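Local coordinates for protein trichothecene 3-O-acetyltransferase (Gibberella zeae, PDB 3B2S) that probably transfers an acetyl group from acetyl-CoA to the 3-hydroxyl of trichothecene mycotoxins, at residues A95-G100 against F143-L148; I115-K120 against T151-H156; E279-S284 against S317-I322. All blocks are in the same frame, centred on the assembly; numbering follows the deposited sequence.

Contact 1. Residues A95-G100 against F143-L148; sequences APTIEG and FIKGGL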
ATOM      1  N   ALA A  95      -1.283  16.301 -19.680  1.00 20.21           N
ATOM      2  CA  ALA A  95      -1.587  14.891 -19.390  1.00 18.75           C
ATOM      3  C   ALA A  95      -0.564  13.985 -20.036  1.00 17.65           C
ATOM      4  O   ALA A  95       0.013  14.341 -21.071  1.00 17.25           O
ATOM      5  CB  ALA A  95      -2.996  14.534 -19.917  1.00 17.87           C
ATOM      6  N   PRO A  96      -0.361  12.777 -19.472  1.00 16.84           N
ATOM      7  CA  PRO A  96       0.513  11.847 -20.189  1.00 16.45           C
ATOM      8  C   PRO A  96      -0.128  11.263 -21.448  1.00 16.36           C
ATOM      9  O   PRO A  96      -1.360  11.330 -21.625  1.00 16.23           O
ATOM     10  CB  PRO A  96       0.757  10.737 -19.150  1.00 16.39           C
ATOM     11  CG  PRO A  96      -0.507  10.734 -18.329  1.00 16.49           C
ATOM     12  CD  PRO A  96      -0.861  12.206 -18.201  1.00 16.53           C
ATOM     13  N   THR A  97       0.698  10.703 -22.319  1.00 15.73           N
ATOM     14  CA  THR A  97       0.205   9.960 -23.483  1.00 16.41           C
ATOM     15  C   THR A  97       0.713   8.535 -23.372  1.00 16.39           C
ATOM     16  O   THR A  97       1.674   8.287 -22.637  1.00 16.24           O
ATOM     17  CB  THR A  97       0.740  10.555 -24.806  1.00 16.63           C
ATOM     18  OG1 THR A  97       2.162  10.413 -24.837  1.00 16.94           O
ATOM     19  CG2 THR A  97       0.356  12.042 -24.942  1.00 18.39           C
ATOM     20  N   ILE A  98       0.110   7.591 -24.090  1.00 15.90           N
ATOM     21  CA  ILE A  98       0.643   6.222 -23.996  1.00 16.40           C
ATOM     22  C   ILE A  98       2.089   6.080 -24.510  1.00 16.74           C
ATOM     23  O   ILE A  98       2.892   5.375 -23.908  1.00 15.49           O
ATOM     24  CB  ILE A  98      -0.303   5.106 -24.531  1.00 15.96           C
ATOM     25  CG1 ILE A  98       0.017   3.783 -23.815  1.00 17.39           C
ATOM     26  CG2 ILE A  98      -0.279   4.985 -26.063  1.00 16.96           C
ATOM     27  CD1 ILE A  98      -1.078   2.785 -23.848  1.00 16.94           C
ATOM     28  N   GLU A  99       2.409   6.787 -25.588  1.00 16.97           N
ATOM     29  CA  GLU A  99       3.776   6.779 -26.117  1.00 18.06           C
ATOM     30  C   GLU A  99       4.782   7.444 -25.181  1.00 17.94           C
ATOM     31  O   GLU A  99       5.915   6.973 -25.050  1.00 18.52           O
ATOM     32  CB  GLU A  99       3.819   7.368 -27.539  1.00 18.26           C
ATOM     33  CG  GLU A  99       3.155   6.453 -28.595  1.00 19.54           C
ATOM     34  CD  GLU A  99       3.658   5.003 -28.546  0.70 21.01           C
ATOM     35  OE1 GLU A  99       4.861   4.783 -28.309  0.70 23.55           O
ATOM     36  OE2 GLU A  99       2.851   4.077 -28.745  0.70 21.06           O
ATOM     37  N   GLY A 100       4.366   8.513 -24.512  1.00 17.81           N
ATOM     38  CA  GLY A 100       5.219   9.179 -23.518  1.00 17.69           C
ATOM     39  C   GLY A 100       5.546   8.244 -22.358  1.00 18.00           C
ATOM     40  O   GLY A 100       6.701   8.155 -21.911  1.00 16.22           O
ATOM     41  N   PHE A 143      -9.141   9.080 -20.030  1.00 10.76           N
ATOM     42  CA  PHE A 143      -8.802   8.816 -21.433  1.00 10.95           C
ATOM     43  C   PHE A 143      -7.541   9.586 -21.762  1.00 12.04           C
ATOM     44  O   PHE A 143      -7.507  10.814 -21.645  1.00 12.81           O
ATOM     45  CB  PHE A 143      -9.917   9.220 -22.428  1.00 11.82           C
ATOM     46  CG  PHE A 143     -11.304   8.829 -21.992  1.00 12.41           C
ATOM     47  CD1 PHE A 143     -11.535   7.644 -21.287  1.00 13.55           C
ATOM     48  CD2 PHE A 143     -12.382   9.641 -22.302  1.00 15.76           C
ATOM     49  CE1 PHE A 143     -12.824   7.287 -20.891  1.00 14.72           C
ATOM     50  CE2 PHE A 143     -13.665   9.281 -21.915  1.00 17.81           C
ATOM     51  CZ  PHE A 143     -13.876   8.102 -21.197  1.00 13.81           C
ATOM     52  N   ILE A 144      -6.496   8.870 -22.165  1.00 12.17           N
ATOM     53  CA  ILE A 144      -5.269   9.530 -22.634  1.00 12.03           C
ATOM     54  C   ILE A 144      -5.014   9.144 -24.078  1.00 12.14           C
ATOM     55  O   ILE A 144      -5.614   8.219 -24.592  1.00 11.45           O
ATOM     56  CB  ILE A 144      -4.045   9.204 -21.745  1.00 12.11           C
ATOM     57  CG1 ILE A 144      -3.627   7.714 -21.901  1.00 12.54           C
ATOM     58  CG2 ILE A 144      -4.334   9.595 -20.289  1.00 12.39           C
ATOM     59  CD1 ILE A 144      -2.271   7.347 -21.135  1.00 12.00           C
ATOM     60  N   LYS A 145      -4.127   9.872 -24.749  1.00 13.55           N
ATOM     61  CA  LYS A 145      -3.839   9.565 -26.140  1.00 13.58           C
ATOM     62  C   LYS A 145      -3.363   8.121 -26.233  1.00 13.66           C
ATOM     63  O   LYS A 145      -2.378   7.734 -25.576  1.00 13.98           O
ATOM     64  CB  LYS A 145      -2.771  10.514 -26.681  1.00 14.17           C
ATOM     65  CG  LYS A 145      -2.556  10.329 -28.176  1.00 16.88           C
ATOM     66  CD  LYS A 145      -1.524  11.332 -28.697  1.00 21.68           C
ATOM     67  CE  LYS A 145      -1.149  10.981 -30.128  1.00 23.87           C
ATOM     68  NZ  LYS A 145      -0.238  12.040 -30.677  1.00 29.27           N
ATOM     69  N   GLY A 146      -4.104   7.318 -26.994  1.00 13.10           N
ATOM     70  CA  GLY A 146      -3.786   5.917 -27.205  1.00 13.14           C
ATOM     71  C   GLY A 146      -4.029   4.983 -26.021  1.00 12.92           C
ATOM     72  O   GLY A 146      -3.574   3.843 -26.046  1.00 12.78           O
ATOM     73  N   GLY A 147      -4.759   5.433 -25.000  1.00 11.75           N
ATOM     74  CA  GLY A 147      -4.872   4.621 -23.801  1.00 11.92           C
ATOM     75  C   GLY A 147      -5.956   4.980 -22.799  1.00 10.98           C
ATOM     76  O   GLY A 147      -6.767   5.879 -23.025  1.00 11.31           O
ATOM     77  N   LEU A 148      -5.947   4.243 -21.685  1.00 10.80           N
ATOM     78  CA  LEU A 148      -6.875   4.426 -20.592  1.00 10.09           C
ATOM     79  C   LEU A 148      -6.114   4.253 -19.290  1.00 10.36           C
ATOM     80  O   LEU A 148      -5.369   3.289 -19.142  1.00 10.89           O
ATOM     81  CB  LEU A 148      -7.980   3.357 -20.671  1.00 10.61           C
ATOM     82  CG  LEU A 148      -8.982   3.319 -19.514  1.00 11.01           C
ATOM     83  CD1 LEU A 148      -9.968   4.524 -19.540  1.00  9.67           C
ATOM     84  CD2 LEU A 148      -9.757   1.961 -19.501  1.00 10.78           C
TER
HETATM   85  O   HOH W   1      -3.279  12.363 -23.445  1.00 12.02           O
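Ile144 meets the 95-100 segment through two branches. Its CB lies 3.4 Å from Pro96 O, and with CG1 set between the backbone N and the carbonyl carbon (chi1 69°) CD1 swings in to 3.8 Å from Ile98 N. CG2 faces the Pro96 ring more loosely. At Lys145 the backbone takes over: Ile98 N donates to Lys145 O at 2.9 Å and 163°, and one water accepts from Lys145 N while donating to Pro96 O. Lys145 CB also runs alongside Thr97 CG2, 3.9 Å away, the two side chains pointing the same way. Thr97 is the N-cap of the helix that follows, OG1 accepting from Gly100 N. Gly146, at phi 73°, is the third residue of a type II turn, and its O is 3.5 Å from Ile98 CG2. Gly147 closes the turn by donating its N to Ile144 O at 2.9 Å, and Ile98 CD1 packs over its CA at 4.2 Å. The turn links strands 137-144 and 147-155 into a beta hairpin, whose end is set against the start of helix 98-104, with Leu26 and Pro28 from strand 20-28 touching Ile144 and Ile98 respectively.

Contact 2. Residues I115-K120 against T151-H156; sequences IIAPRK and TVNGQH. With B2S ((3alpha,7alpha)-3,7,15-trihydroxy-12,13-epoxytrichothec-9-en-8-one), chain E.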
ATOM      1  N   ILE A 115      -4.162  14.780 -11.330  1.00 13.47           N
ATOM      2  CA  ILE A 115      -4.681  14.683 -12.696  1.00 13.46           C
ATOM      3  C   ILE A 115      -5.444  13.369 -12.930  1.00 13.41           C
ATOM      4  O   ILE A 115      -6.471  13.353 -13.621  1.00 13.09           O
ATOM      5  CB  ILE A 115      -3.538  14.793 -13.742  1.00 13.80           C
ATOM      6  CG1 ILE A 115      -2.720  16.076 -13.508  1.00 15.18           C
ATOM      7  CG2 ILE A 115      -4.071  14.726 -15.197  1.00 13.64           C
ATOM      8  CD1 ILE A 115      -1.650  16.325 -14.609  1.00 17.23           C
ATOM      9  N   ILE A 116      -4.918  12.268 -12.395  1.00 12.37           N
ATOM     10  CA  ILE A 116      -5.498  10.953 -12.730  1.00 12.01           C
ATOM     11  C   ILE A 116      -6.212  10.232 -11.582  1.00 11.58           C
ATOM     12  O   ILE A 116      -6.764   9.145 -11.789  1.00 11.84           O
ATOM     13  CB  ILE A 116      -4.501  10.019 -13.500  1.00 11.69           C
ATOM     14  CG1 ILE A 116      -3.150   9.828 -12.768  1.00 11.22           C
ATOM     15  CG2 ILE A 116      -4.236  10.575 -14.908  1.00 10.93           C
ATOM     16  CD1 ILE A 116      -3.242   9.167 -11.369  1.00 12.70           C
ATOM     17  N   ALA A 117      -6.237  10.822 -10.388  1.00 11.75           N
ATOM     18  CA  ALA A 117      -6.953  10.187  -9.249  1.00 11.78           C
ATOM     19  C   ALA A 117      -8.194  11.001  -8.813  1.00 12.55           C
ATOM     20  O   ALA A 117      -8.202  12.251  -8.938  1.00 12.87           O
ATOM     21  CB  ALA A 117      -5.993   9.964  -8.041  1.00 11.75           C
ATOM     22  N   PRO A 118      -9.247  10.311  -8.301  1.00 12.62           N
ATOM     23  CA  PRO A 118     -10.483  11.033  -7.918  1.00 12.87           C
ATOM     24  C   PRO A 118     -10.411  11.788  -6.575  1.00 13.68           C
ATOM     25  O   PRO A 118     -11.303  12.591  -6.258  1.00 14.20           O
ATOM     26  CB  PRO A 118     -11.543   9.911  -7.886  1.00 12.44           C
ATOM     27  CG  PRO A 118     -10.777   8.682  -7.477  1.00 12.10           C
ATOM     28  CD  PRO A 118      -9.378   8.844  -8.109  1.00 12.37           C
ATOM     29  N   ARG A 119      -9.386  11.499  -5.780  1.00 13.08           N
ATOM     30  CA  ARG A 119      -9.169  12.123  -4.478  1.00 13.59           C
ATOM     31  C   ARG A 119      -7.701  11.925  -4.119  1.00 13.76           C
ATOM     32  O   ARG A 119      -7.109  10.894  -4.436  1.00 12.78           O
ATOM     33  CB  ARG A 119     -10.075  11.468  -3.404  1.00 13.64           C
ATOM     34  CG  ARG A 119      -9.858  11.986  -1.990  1.00 16.79           C
ATOM     35  CD  ARG A 119     -11.080  11.816  -1.126  1.00 16.62           C
ATOM     36  NE  ARG A 119     -10.815  12.165   0.272  1.00 20.25           N
ATOM     37  CZ  ARG A 119     -11.773  12.330   1.179  1.00 19.78           C
ATOM     38  NH1 ARG A 119     -11.470  12.617   2.439  1.00 21.36           N
ATOM     39  NH2 ARG A 119     -13.039  12.193   0.818  1.00 19.20           N
ATOM     40  N   LYS A 120      -7.115  12.905  -3.443  1.00 13.82           N
ATOM     41  CA  LYS A 120      -5.752  12.780  -2.930  1.00 13.81           C
ATOM     42  C   LYS A 120      -5.551  11.668  -1.900  1.00 14.36           C
ATOM     43  O   LYS A 120      -6.497  11.241  -1.223  1.00 14.52           O
ATOM     44  CB  LYS A 120      -5.299  14.119  -2.339  1.00 14.48           C
ATOM     45  CG  LYS A 120      -5.115  15.204  -3.428  1.00 13.21           C
ATOM     46  CD  LYS A 120      -4.746  16.557  -2.817  1.00 17.30           C
ATOM     47  CE  LYS A 120      -3.416  16.518  -2.064  1.00 16.80           C
ATOM     48  NZ  LYS A 120      -2.285  16.409  -3.023  1.00 17.78           N
ATOM     49  N   THR A 151      -7.905   4.496 -12.237  1.00  9.25           N
ATOM     50  CA  THR A 151      -7.400   4.691 -10.889  1.00  8.59           C
ATOM     51  C   THR A 151      -8.466   4.295  -9.891  1.00  8.59           C
ATOM     52  O   THR A 151      -9.642   4.694 -10.004  1.00  8.95           O
ATOM     53  CB  THR A 151      -6.931   6.152 -10.674  1.00  8.78           C
ATOM     54  OG1 THR A 151      -5.959   6.477 -11.685  1.00  8.91           O
ATOM     55  CG2 THR A 151      -6.317   6.337  -9.272  1.00  9.19           C
ATOM     56  N   VAL A 152      -8.043   3.519  -8.905  1.00  8.65           N
ATOM     57  CA  VAL A 152      -8.912   3.108  -7.807  1.00  9.83           C
ATOM     58  C   VAL A 152      -8.347   3.656  -6.501  1.00  9.48           C
ATOM     59  O   VAL A 152      -7.184   3.395  -6.173  1.00  9.98           O
ATOM     60  CB  VAL A 152      -9.032   1.548  -7.666  1.00  9.83           C
ATOM     61  CG1 VAL A 152     -10.034   1.207  -6.539  1.00  9.17           C
ATOM     62  CG2 VAL A 152      -9.476   0.896  -8.999  1.00 10.00           C
ATOM     63  N   ASN A 153      -9.185   4.369  -5.762  1.00  9.38           N
ATOM     64  CA  ASN A 153      -8.912   4.829  -4.387  1.00 11.04           C
ATOM     65  C   ASN A 153      -9.699   4.007  -3.357  1.00 11.58           C
ATOM     66  O   ASN A 153     -10.921   3.840  -3.497  1.00 11.45           O
ATOM     67  CB  ASN A 153      -9.382   6.277  -4.219  1.00 11.10           C
ATOM     68  CG  ASN A 153      -8.378   7.290  -4.683  1.00 14.00           C
ATOM     69  OD1 ASN A 153      -7.773   7.165  -5.760  1.00 12.05           O
ATOM     70  ND2 ASN A 153      -8.229   8.346  -3.888  1.00 13.13           N
ATOM     71  N   GLY A 154      -9.016   3.497  -2.332  1.00 11.03           N
ATOM     72  CA  GLY A 154      -9.677   2.776  -1.249  1.00 10.83           C
ATOM     73  C   GLY A 154      -9.480   3.501   0.070  1.00 11.55           C
ATOM     74  O   GLY A 154      -8.353   3.882   0.409  1.00 10.83           O
ATOM     75  N   GLN A 155     -10.558   3.675   0.830  1.00 10.83           N
ATOM     76  CA  GLN A 155     -10.462   4.318   2.149  1.00 11.66           C
ATOM     77  C   GLN A 155      -9.678   3.382   3.077  1.00 11.57           C
ATOM     78  O   GLN A 155     -10.060   2.219   3.284  1.00 11.67           O
ATOM     79  CB  GLN A 155     -11.854   4.656   2.715  1.00 11.82           C
ATOM     80  CG  GLN A 155     -11.885   5.885   3.657  1.00 12.52           C
ATOM     81  CD  GLN A 155     -10.939   5.737   4.827  1.00 14.79           C
ATOM     82  OE1 GLN A 155      -9.961   6.508   4.980  1.00 20.55           O
ATOM     83  NE2 GLN A 155     -11.173   4.728   5.625  1.00  9.81           N
ATOM     84  N   HIS A 156      -8.575   3.863   3.606  1.00 11.79           N
ATOM     85  CA  HIS A 156      -7.630   2.959   4.258  1.00 12.29           C
ATOM     86  C   HIS A 156      -8.108   2.290   5.560  1.00 11.06           C
ATOM     87  O   HIS A 156      -7.670   1.237   5.881  1.00 11.23           O
ATOM     88  CB  HIS A 156      -6.223   3.539   4.366  1.00 13.31           C
ATOM     89  CG  HIS A 156      -5.133   2.514   4.446  1.00 13.70           C
ATOM     90  ND1 HIS A 156      -5.305   1.275   5.008  1.00 17.63           N
ATOM     91  CD2 HIS A 156      -3.844   2.560   4.059  1.00 12.85           C
ATOM     92  CE1 HIS A 156      -4.183   0.603   4.964  1.00 16.85           C
ATOM     93  NE2 HIS A 156      -3.287   1.352   4.377  1.00 16.36           N
TER
HETATM   94  C13 B2S E 455       3.929   1.891   5.333  1.00 20.38           C
HETATM   95  O2  B2S E 455       3.207   0.627   5.654  1.00 21.70           O
HETATM   96  C12 B2S E 455       2.418   1.769   5.199  1.00 22.42           C
HETATM   97  C5  B2S E 455       1.383   2.353   6.175  1.00 22.15           C
HETATM   98  C14 B2S E 455       1.763   2.168   7.667  1.00 20.74           C
HETATM   99  C4  B2S E 455       0.173   1.443   5.780  1.00 21.23           C
HETATM  100  C3  B2S E 455       0.519   0.825   4.390  1.00 21.01           C
HETATM  101  O3  B2S E 455      -0.543   1.006   3.424  1.00 19.93           O
HETATM  102  C2  B2S E 455       1.728   1.620   3.890  1.00 21.17           C
HETATM  103  O1  B2S E 455       1.248   2.888   3.315  1.00 23.07           O
HETATM  104  C11 B2S E 455       1.049   4.040   4.254  1.00 24.42           C
HETATM  105  C10 B2S E 455       0.460   5.193   3.659  1.00 23.26           C
HETATM  106  C9  B2S E 455       1.001   6.360   4.231  1.00 22.89           C
HETATM  107  C16 B2S E 455       0.577   7.749   3.727  1.00 21.89           C
HETATM  108  C8  B2S E 455       1.920   6.225   5.302  1.00 24.09           C
HETATM  109  O5  B2S E 455       2.401   7.227   5.847  1.00 26.14           O
HETATM  110  C7  B2S E 455       2.341   4.798   5.820  1.00 23.75           C
HETATM  111  O4  B2S E 455       2.971   4.799   7.110  1.00 24.44           O
HETATM  112  C6  B2S E 455       1.113   3.844   5.792  1.00 23.45           C
HETATM  113  C15 B2S E 455      -0.078   4.452   6.584  1.00 26.41           C
HETATM  114  O6  B2S E 455       0.381   5.691   7.165  1.00 27.35           O
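Asn153 reaches from its strand to Pro118 and Arg119. Its CB starts toward the 115-120 segment, and with CG anti to the carbonyl carbon (chi1 -84°) the amide is carried to the proline: CG is 3.9 Å from Pro118 CD, the two side chains arriving from opposite directions. The branch ending in OD1 presses on that ring, 3.3 Å from Pro118 CD. OD1 is buried with no hydrogen-bond partner in the model; its neighbours across the contact are carbons, Pro118 CD and CG and Ala117 CB. The other branch is gripped: ND2 donates to Arg119 O at 2.8 Å and 155°. The acceptor lies close to the amide plane, whereas the donor sits above the plane of the carbonyl. Gln22 of strand 20-28 gives Arg119 O a second hydrogen bond.

Strand 147-155 is a central strand of the five-stranded mixed sheet, and it runs into His156, the first residue of an HGAMD sequence that matches the HxxxD motif of BAHD-type acyltransferases. His156 NE2 and O3 of the bound trichothecene are hydrogen-bonded at 2.9 Å, O3 lying in the imidazole plane at the ring edge; either atom could be the donor. This is consistent with the catalytic histidine of such enzymes acting on the 3-hydroxyl, and Tyr413 bonds the same ligand.

Two residues before Asn153, Thr151 points to the same segment. Its OG1 donates to Ile116 O at 2.8 Å from above the carbonyl plane, while its CG2 touches Ala117 CB at 3.8 Å. Ile116 crosses Thr151 at about a right angle, bringing CD1 beside OG1. Asn142 ND2 also bonds Ile116 O, and Ser24 OG bonds Thr151 OG1.

Contact 3. Residues E279-S284 against S317-I322; sequences ERIDGS and STIGEI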
ATOM      1  N   GLU A 279      27.029   8.976   4.327  1.00 24.78           N
ATOM      2  CA  GLU A 279      27.531  10.268   3.858  1.00 26.75           C
ATOM      3  C   GLU A 279      27.002  11.476   4.647  1.00 27.05           C
ATOM      4  O   GLU A 279      27.507  12.595   4.475  1.00 28.15           O
ATOM      5  CB  GLU A 279      27.269  10.442   2.361  1.00 26.84           C
ATOM      6  CG  GLU A 279      27.958   9.410   1.488  0.60 31.19           C
ATOM      7  CD  GLU A 279      29.436   9.245   1.840  1.00 37.33           C
ATOM      8  OE1 GLU A 279      30.172  10.259   1.805  1.00 37.32           O
ATOM      9  OE2 GLU A 279      29.848   8.100   2.160  1.00 40.67           O
ATOM     10  N   ARG A 280      26.016  11.274   5.518  1.00 26.78           N
ATOM     11  CA  ARG A 280      25.482  12.400   6.293  1.00 26.35           C
ATOM     12  C   ARG A 280      25.203  12.118   7.755  1.00 26.72           C
ATOM     13  O   ARG A 280      24.817  13.027   8.496  1.00 26.80           O
ATOM     14  CB  ARG A 280      24.243  13.014   5.609  1.00 26.92           C
ATOM     15  CG  ARG A 280      23.037  12.087   5.531  1.00 26.11           C
ATOM     16  CD  ARG A 280      21.744  12.845   5.283  1.00 25.56           C
ATOM     17  NE  ARG A 280      20.611  11.923   5.115  1.00 24.28           N
ATOM     18  CZ  ARG A 280      19.790  11.519   6.086  1.00 22.88           C
ATOM     19  NH1 ARG A 280      19.948  11.922   7.343  1.00 21.35           N
ATOM     20  NH2 ARG A 280      18.790  10.695   5.789  1.00 20.35           N
ATOM     21  N   ILE A 281      25.359  10.870   8.187  1.00 26.27           N
ATOM     22  CA  ILE A 281      25.244  10.553   9.620  1.00 26.92           C
ATOM     23  C   ILE A 281      26.240   9.479   9.985  1.00 26.24           C
ATOM     24  O   ILE A 281      26.732   8.774   9.113  1.00 25.67           O
ATOM     25  CB  ILE A 281      23.821  10.075  10.075  1.00 27.27           C
ATOM     26  CG1 ILE A 281      23.341   8.902   9.210  1.00 28.49           C
ATOM     27  CG2 ILE A 281      22.822  11.239  10.119  1.00 29.01           C
ATOM     28  CD1 ILE A 281      21.955   8.410   9.567  1.00 31.31           C
ATOM     29  N   ASP A 282      26.505   9.345  11.285  1.00 26.28           N
ATOM     30  CA  ASP A 282      27.456   8.355  11.767  1.00 25.95           C
ATOM     31  C   ASP A 282      26.886   6.938  11.659  1.00 25.51           C
ATOM     32  O   ASP A 282      25.669   6.732  11.806  1.00 25.73           O
ATOM     33  CB  ASP A 282      27.849   8.635  13.224  1.00 26.43           C
ATOM     34  CG  ASP A 282      29.053   7.804  13.666  0.50 25.69           C
ATOM     35  OD1 ASP A 282      30.143   7.999  13.091  0.50 26.06           O
ATOM     36  OD2 ASP A 282      28.905   6.943  14.558  0.50 25.74           O
ATOM     37  N   GLY A 283      27.766   5.966  11.427  1.00 24.13           N
ATOM     38  CA  GLY A 283      27.383   4.554  11.421  1.00 22.89           C
ATOM     39  C   GLY A 283      26.688   4.063  12.683  1.00 22.52           C
ATOM     40  O   GLY A 283      25.939   3.089  12.629  1.00 21.05           O
ATOM     41  N   SER A 284      26.933   4.721  13.822  1.00 21.15           N
ATOM     42  CA  SER A 284      26.291   4.332  15.087  1.00 21.20           C
ATOM     43  C   SER A 284      24.802   4.738  15.188  1.00 20.13           C
ATOM     44  O   SER A 284      24.113   4.342  16.128  1.00 20.10           O
ATOM     45  CB  SER A 284      27.047   4.914  16.303  1.00 21.54           C
ATOM     46  OG  SER A 284      26.973   6.336  16.301  1.00 23.15           O
ATOM     47  N   SER A 317      18.581  -1.821  14.209  1.00 14.83           N
ATOM     48  CA  SER A 317      20.024  -2.012  14.085  1.00 15.93           C
ATOM     49  C   SER A 317      20.677  -0.630  14.032  1.00 16.41           C
ATOM     50  O   SER A 317      20.099   0.350  14.519  1.00 16.69           O
ATOM     51  CB  SER A 317      20.316  -2.798  12.809  1.00 15.46           C
ATOM     52  OG  SER A 317      21.662  -3.226  12.734  1.00 15.57           O
ATOM     53  N   THR A 318      21.868  -0.534  13.438  1.00 16.71           N
ATOM     54  CA  THR A 318      22.474   0.774  13.207  1.00 16.68           C
ATOM     55  C   THR A 318      22.806   0.882  11.749  1.00 16.72           C
ATOM     56  O   THR A 318      22.975  -0.137  11.069  1.00 16.87           O
ATOM     57  CB  THR A 318      23.788   1.006  14.028  1.00 17.19           C
ATOM     58  OG1 THR A 318      24.765   0.030  13.654  1.00 15.85           O
ATOM     59  CG2 THR A 318      23.519   0.949  15.536  1.00 18.16           C
ATOM     60  N   ILE A 319      22.889   2.119  11.270  1.00 16.54           N
ATOM     61  CA  ILE A 319      23.208   2.419   9.885  1.00 16.99           C
ATOM     62  C   ILE A 319      24.490   1.702   9.393  1.00 17.23           C
ATOM     63  O   ILE A 319      24.517   1.136   8.296  1.00 16.55           O
ATOM     64  CB  ILE A 319      23.329   3.961   9.694  1.00 17.27           C
ATOM     65  CG1 ILE A 319      21.946   4.632   9.825  1.00 17.67           C
ATOM     66  CG2 ILE A 319      23.989   4.301   8.371  1.00 17.51           C
ATOM     67  CD1 ILE A 319      21.021   4.381   8.654  1.00 17.24           C
ATOM     68  N   GLY A 320      25.545   1.727  10.212  1.00 17.48           N
ATOM     69  CA  GLY A 320      26.814   1.072   9.838  1.00 16.93           C
ATOM     70  C   GLY A 320      26.704  -0.447   9.783  1.00 16.70           C
ATOM     71  O   GLY A 320      27.247  -1.075   8.860  1.00 17.32           O
ATOM     72  N   GLU A 321      26.010  -1.047  10.749  1.00 16.05           N
ATOM     73  CA  GLU A 321      25.843  -2.511  10.761  1.00 16.15           C
ATOM     74  C   GLU A 321      25.069  -2.992   9.530  1.00 15.67           C
ATOM     75  O   GLU A 321      25.510  -3.905   8.816  1.00 15.51           O
ATOM     76  CB  GLU A 321      25.168  -2.994  12.044  1.00 15.68           C
ATOM     77  CG  GLU A 321      25.035  -4.513  12.137  1.00 17.76           C
ATOM     78  N   ILE A 322      23.939  -2.343   9.260  1.00 15.22           N
ATOM     79  CA  ILE A 322      23.126  -2.691   8.080  1.00 14.52           C
ATOM     80  C   ILE A 322      23.914  -2.501   6.783  1.00 14.66           C
ATOM     81  O   ILE A 322      23.926  -3.393   5.920  1.00 14.52           O
ATOM     82  CB  ILE A 322      21.788  -1.895   8.062  1.00 14.18           C
ATOM     83  CG1 ILE A 322      20.934  -2.290   9.270  1.00 13.19           C
ATOM     84  CG2 ILE A 322      21.035  -2.131   6.746  1.00 15.42           C
ATOM     85  CD1 ILE A 322      20.521  -3.831   9.329  1.00 13.69           C
TER
HETATM   86  O   HOH W   2      27.246   0.496  14.012  1.00 24.32           O
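A surface contact between a loop and the first turn of a helix joins 279-284 to 317-322, where edge strand 310-318 of the seven-stranded sheet gives way to helix 319-324. The evidence is mainly backbone. Gly283 and Gly320 bring their CA atoms within 3.9 Å, and Gly320 N donates to Gly283 O at 2.8 Å and 161°. This bond ties the loop carbonyl to an N-H of the helix's first turn. The N of Ile319 is also near the same oxygen, but its angle is too poor for a bond. A water donates to Gly283 O as well.

Thr318 supplies the side-chain part. OG1 sits between the backbone N and the carbonyl carbon (chi1 61°), turned to the helix, while CG2 lies beside Ser284 O at 3.5 Å and CB is 3.3 Å from Gly283 O. Beside this, Ile281 and Ile319 cross at about a right angle, Ile281 CD1 meeting Ile319 CG1 at 3.8 Å. Ile319 continues onto Ser274 of helix 261-277.

The loop is shaped from within: Asp282 OD2 accepts from Ser284 N at 3.1 Å, from above the carboxylate plane, and from Ser284 OG at 2.7 Å through its anti lone pair. Two bonds on one oxygen probably limit rotation of the carboxylate. The arrangement pairs an Asx turn, Asp282 to Ser284, with an N-capped helix, in which Thr318 OG1 accepts weakly from Glu321 N.

From the N terminus, 95-100 opens contact 1 and 115-120 opens contact 2. Contact 1 closes at 143-148 across 42 residues, and contact 2 closes at 151-156 across 30, so the two cross. Both finish on strand 147-155, with centres 19 Å apart: contact 1 ties the start of helix 98-104 to the hairpin end, and contact 2 ties the exit of helix 113-116 to the later part of the strand, which leads into His156 at the ligand. Contact 3 opens and closes later, in series, joining the loop after helix 261-277 to the junction of edge strand 310-318 and helix 319-324. Its nearest atoms lie about 24 Å from contact 2, and the two occupy opposite sides of the chain's centre.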